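Long-range contacts in fructose-bisphosphate aldolase class I (Thermoproteus tenax, PDB 1W8S), which belongs to the DeoC/LacD family of aldolases, enzymes built on a TIM barrel, and is modelled here with 1,6-di-O-phosphono-beta-D-fructofuranose bound: residues F12-K17 against G54-V59; K17-A22 against A246-V251. The protein carries 2 engineered substitutions. One frame throughout, in Å; residues are numbered along the deposited sequence.

Contact 1: residues F12-K17 against G54-V59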
# COMPACT_ATOMS: atom_id res chain seq x y z
N PHE E 12 21.57 21.96 20.33
CA PHE E 12 22.52 20.85 20.26
C PHE E 12 23.96 21.26 19.97
O PHE E 12 24.85 20.41 19.98
CB PHE E 12 22.04 19.83 19.23
CG PHE E 12 20.75 19.15 19.60
CD1 PHE E 12 20.74 18.12 20.51
CD2 PHE E 12 19.54 19.57 19.06
CE1 PHE E 12 19.54 17.49 20.85
CE2 PHE E 12 18.34 18.95 19.40
CZ PHE E 12 18.34 17.92 20.29
N ALA E 13 24.21 22.53 19.69
CA ALA E 13 25.58 22.98 19.44
C ALA E 13 25.85 24.37 19.98
O ALA E 13 26.38 25.24 19.29
CB ALA E 13 25.90 22.91 17.95
N ARG E 14 25.48 24.57 21.23
CA ARG E 14 25.70 25.86 21.89
C ARG E 14 27.17 26.27 21.94
O ARG E 14 27.47 27.46 21.94
CB ARG E 14 25.12 25.83 23.29
CG ARG E 14 25.78 24.85 24.24
CD ARG E 14 25.08 24.74 25.60
NE ARG E 14 25.96 25.23 26.64
CZ ARG E 14 26.76 24.50 27.42
NH1 ARG E 14 26.75 23.16 27.37
NH2 ARG E 14 27.55 25.13 28.29
N ARG E 15 28.07 25.29 22.02
CA ARG E 15 29.50 25.59 22.09
C ARG E 15 30.14 25.66 20.71
O ARG E 15 31.35 25.88 20.60
CB ARG E 15 30.23 24.60 23.00
CG ARG E 15 29.96 24.82 24.47
CD ARG E 15 30.08 23.58 25.33
NE ARG E 15 29.12 22.55 24.95
CZ ARG E 15 28.95 21.41 25.61
NH1 ARG E 15 28.04 20.54 25.21
NH2 ARG E 15 29.69 21.14 26.69
N GLY E 16 29.34 25.49 19.66
CA GLY E 16 29.80 25.67 18.29
C GLY E 16 30.03 24.36 17.54
O GLY E 16 30.18 24.39 16.32
N LYS E 17 30.13 23.26 18.31
CA LYS E 17 30.31 21.90 17.83
C LYS E 17 29.38 21.05 18.70
O LYS E 17 28.96 21.50 19.77
CB LYS E 17 31.76 21.42 18.00
CG LYS E 17 32.83 22.13 17.16
CD LYS E 17 32.50 22.15 15.67
CE LYS E 17 33.42 23.09 14.87
NZ LYS E 17 33.19 22.80 13.42
N GLY E 54 29.02 16.04 29.64
CA GLY E 54 28.71 17.37 29.15
C GLY E 54 28.27 17.37 27.70
O GLY E 54 28.44 18.36 27.02
N PHE E 55 27.70 16.27 27.23
CA PHE E 55 27.24 16.14 25.84
C PHE E 55 25.97 16.95 25.57
O PHE E 55 25.27 17.38 26.50
CB PHE E 55 27.03 14.65 25.48
CG PHE E 55 28.32 13.83 25.38
CD1 PHE E 55 29.59 14.43 25.43
CD2 PHE E 55 28.26 12.47 25.21
CE1 PHE E 55 30.74 13.67 25.32
CE2 PHE E 55 29.43 11.70 25.11
CZ PHE E 55 30.66 12.31 25.17
N ASP E 56 25.65 17.13 24.28
CA ASP E 56 24.56 18.02 23.88
C ASP E 56 23.20 17.38 23.80
O ASP E 56 22.19 18.08 23.79
CB ASP E 56 24.86 18.62 22.51
CG ASP E 56 26.12 19.43 22.52
OD1 ASP E 56 26.10 20.55 23.09
OD2 ASP E 56 27.19 18.98 22.01
N GLY E 57 23.18 16.06 23.69
CA GLY E 57 21.93 15.35 23.47
C GLY E 57 22.10 13.85 23.50
O GLY E 57 23.22 13.33 23.53
N VAL E 58 20.95 13.18 23.49
CA VAL E 58 20.85 11.74 23.35
C VAL E 58 19.84 11.42 22.23
O VAL E 58 18.94 12.22 21.97
CB VAL E 58 20.37 11.08 24.67
CG1 VAL E 58 21.41 11.19 25.73
CG2 VAL E 58 19.06 11.74 25.17
N VAL E 59 20.02 10.29 21.55
CA VAL E 59 19.08 9.80 20.55
C VAL E 59 18.42 8.54 21.14
O VAL E 59 19.11 7.57 21.43
CB VAL E 59 19.80 9.43 19.26
CG1 VAL E 59 18.83 8.94 18.21
CG2 VAL E 59 20.60 10.60 18.72
O HOH W 1 24.19 22.43 23.21
O HOH W 2 27.76 22.37 22.14
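R15 and D56 form a salt bridge, with R15 NH1 2.9 Å from D56 OD1 and an N-H...O angle of 159°. OD1 lies almost in the guanidinium plane, yet the nitrogen stands above the carboxylate plane, 53° out of it, and the two flat groups are turned 82° apart. The same NH1 donates to G54 O at 2.9 Å, and R15 NH2 reaches that oxygen at 3.1 Å. This end-on grip on a single carbonyl oxygen leaves G54 O in the guanidinium plane as well. The chain of R15 bends at chi3, which places NE, while R14 NH1 lies 3.3 Å over the centre of one face of the R15 guanidinium. Y252 adds a cation-pi contact to R15.

Two waters crowd round D56 OD1. One, 2.6 Å from OD1, donates to it and to K17 O and accepts from R15 N and R15 NE; the other links OD1 to R14 N. OD2 is held separately by Y252 OH and I19 N.

Packing takes over at F12. F12 O lies 3.0 Å from D56 CG without a hydrogen bond to the carboxylate, and accepts instead from S18 OG. The F12 ring turns an edge to G57, F12 CE1 being 4.1 Å from G57 CA.

G54 closes helix 43-53 in a Schellman motif, so R15 ties the A13-G16 turn both to that helix end and to the strand entry. With R15 and several N-H and O-H donors converging on it, the buried D56 carboxylate is probably stabilised as the anion.

Contact 2: residues K17-A22 against A246-V251. With FBP (1,6-di-O-phosphono-beta-D-fructofuranose), chain O.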
# COMPACT_ATOMS: atom_id res chain seq x y z
N LYS E 17 30.13 23.26 18.31
CA LYS E 17 30.31 21.90 17.83
C LYS E 17 29.38 21.05 18.70
O LYS E 17 28.96 21.50 19.77
CB LYS E 17 31.76 21.42 18.00
CG LYS E 17 32.83 22.13 17.16
CD LYS E 17 32.50 22.15 15.67
CE LYS E 17 33.42 23.09 14.87
NZ LYS E 17 33.19 22.80 13.42
N SER E 18 29.12 19.82 18.27
CA SER E 18 28.12 18.99 18.93
C SER E 18 28.60 17.55 19.14
O SER E 18 29.29 16.99 18.30
CB SER E 18 26.83 19.02 18.09
OG SER E 18 25.78 18.20 18.64
N ILE E 19 28.29 17.00 20.31
CA ILE E 19 28.41 15.57 20.54
C ILE E 19 27.05 15.08 20.99
O ILE E 19 26.51 15.57 21.97
CB ILE E 19 29.44 15.22 21.62
CG1 ILE E 19 30.82 15.79 21.28
CG2 ILE E 19 29.51 13.70 21.78
CD1 ILE E 19 31.87 15.51 22.32
N ILE E 20 26.53 14.10 20.27
CA ILE E 20 25.24 13.50 20.57
C ILE E 20 25.49 12.06 20.93
O ILE E 20 26.20 11.39 20.21
CB ILE E 20 24.33 13.55 19.33
CG1 ILE E 20 24.08 14.99 18.89
CG2 ILE E 20 23.01 12.88 19.63
CD1 ILE E 20 23.47 15.80 19.92
N LEU E 21 24.95 11.62 22.05
CA LEU E 21 25.11 10.24 22.48
C LEU E 21 23.97 9.38 21.91
O LEU E 21 22.81 9.51 22.30
CB LEU E 21 25.16 10.13 24.00
CG LEU E 21 25.63 8.79 24.56
CD1 LEU E 21 27.04 8.45 24.08
CD2 LEU E 21 25.58 8.80 26.07
N ALA E 22 24.32 8.51 20.97
CA ALA E 22 23.37 7.74 20.21
C ALA E 22 23.05 6.46 20.97
O ALA E 22 23.94 5.77 21.41
CB ALA E 22 23.96 7.40 18.86
N ALA E 246 37.24 13.03 27.25
CA ALA E 246 38.31 13.29 26.28
C ALA E 246 37.74 13.76 24.94
O ALA E 246 38.28 14.65 24.31
CB ALA E 246 39.19 12.06 26.10
N LEU E 247 36.64 13.16 24.51
CA LEU E 247 35.97 13.56 23.27
C LEU E 247 35.39 14.96 23.37
O LEU E 247 35.46 15.71 22.42
CB LEU E 247 34.84 12.59 22.93
CG LEU E 247 35.29 11.25 22.37
CD1 LEU E 247 34.15 10.22 22.41
CD2 LEU E 247 35.78 11.42 20.96
N ALA E 248 34.84 15.30 24.54
CA ALA E 248 34.31 16.63 24.78
C ALA E 248 35.43 17.70 24.62
O ALA E 248 35.21 18.71 23.95
CB ALA E 248 33.68 16.71 26.19
N GLU E 249 36.61 17.45 25.19
CA GLU E 249 37.70 18.42 25.06
C GLU E 249 38.19 18.54 23.61
O GLU E 249 38.53 19.63 23.17
CB GLU E 249 38.89 18.11 25.93
CG GLU E 249 40.01 19.12 25.61
CD GLU E 249 40.96 19.38 26.73
OE1 GLU E 249 41.11 18.48 27.59
OE2 GLU E 249 41.56 20.50 26.70
N LEU E 250 38.25 17.42 22.88
CA LEU E 250 38.65 17.48 21.48
C LEU E 250 37.64 18.25 20.65
O LEU E 250 38.03 19.08 19.83
CB LEU E 250 38.83 16.08 20.90
CG LEU E 250 39.21 16.05 19.42
CD1 LEU E 250 40.62 16.58 19.19
CD2 LEU E 250 39.10 14.63 18.89
N VAL E 251 36.36 18.00 20.87
CA VAL E 251 35.31 18.54 20.00
C VAL E 251 35.00 19.98 20.39
O VAL E 251 34.94 20.86 19.53
CB VAL E 251 34.03 17.64 20.01
CG1 VAL E 251 32.83 18.32 19.30
CG2 VAL E 251 34.32 16.31 19.36
P1 FBP O . 27.52 4.37 16.69
O1P FBP O . 27.50 3.27 17.68
O2P FBP O . 28.52 5.53 17.01
O3P FBP O . 27.82 3.91 15.26
O1 FBP O . 26.06 5.01 16.72
C1 FBP O . 25.69 6.02 15.80
C2 FBP O . 24.66 5.44 14.82
O2 FBP O . 24.33 6.43 13.82
C3 FBP O . 23.37 4.95 15.49
O3 FBP O . 22.45 5.97 15.83
C4 FBP O . 22.84 4.00 14.41
O4 FBP O . 21.95 3.00 14.88
C5 FBP O . 24.13 3.35 13.93
O5 FBP O . 25.18 4.32 14.11
C6 FBP O . 24.00 2.93 12.47
O6 FBP O . 25.25 2.42 12.03
P2 FBP O . 25.37 0.93 11.39
O4P FBP O . 26.69 0.38 11.85
O5P FBP O . 24.15 0.10 11.81
O6P FBP O . 25.51 1.01 9.86
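I19 points from strand 18-22 into helix 240-253, and V251 meets it from the helix side. Beyond CB, the I19 chain is extended (chi2 179°), which carries CD1 away from the strand. I19 CG1 touches first, 3.8 Å from V251 CG1. I19 CD1 goes further and settles against the helix backbone, 3.6 Å from both L247 O and A248 CA, with L247 CB a looser neighbour at 4.2 Å. V251 CB and CG2 also meet this methyl, so three helix residues border the tip.

V251 CG1, anti to its backbone N (chi1 170°), serves a second partner: K17 CB lies 3.5 Å from it. K17 CG approaches V251 O, after which the lysine leads away to A225 O, its hydrogen-bond acceptor.

No hydrogen bond joins the segments, and the contact rests on apolar packing. The axes of strand 18-22 and helix segment 246-251 come within 9.1 Å at 152°, so strand and helix run roughly antiparallel. L247 and V251 also touch helix 210-222, through F213, L214 and V217. At the other strand end, A22 CB is 3.7 Å from O3 of the bound 1,6-di-O-phosphono-beta-D-fructofuranose. A C-terminal helix covering the first barrel strand, with ligand at that strand's C-terminal end, is characteristic of a TIM barrel.

The centres of contacts 1 and 2 lie 7 Å apart on the same side of the chain's centre, and K17 belongs to both. Along the chain the first segments are consecutive, 12-17 leading into 17-22; 54-59 follows, and 246-251 comes near the C-terminus. Strands 18-22 and 57-60 are parallel neighbours in the barrel sheet, and the probable hydrogen bond from L21 N to G57 O, 2.8 Å, joins the two contacts there. Contact 1 thus ties the segment entering strand 18-22 to the start of the next strand, while contact 2 sets the last helix against its outer side, bringing the two ends of the chain together where strand 18-22 also pairs with strand 227-230.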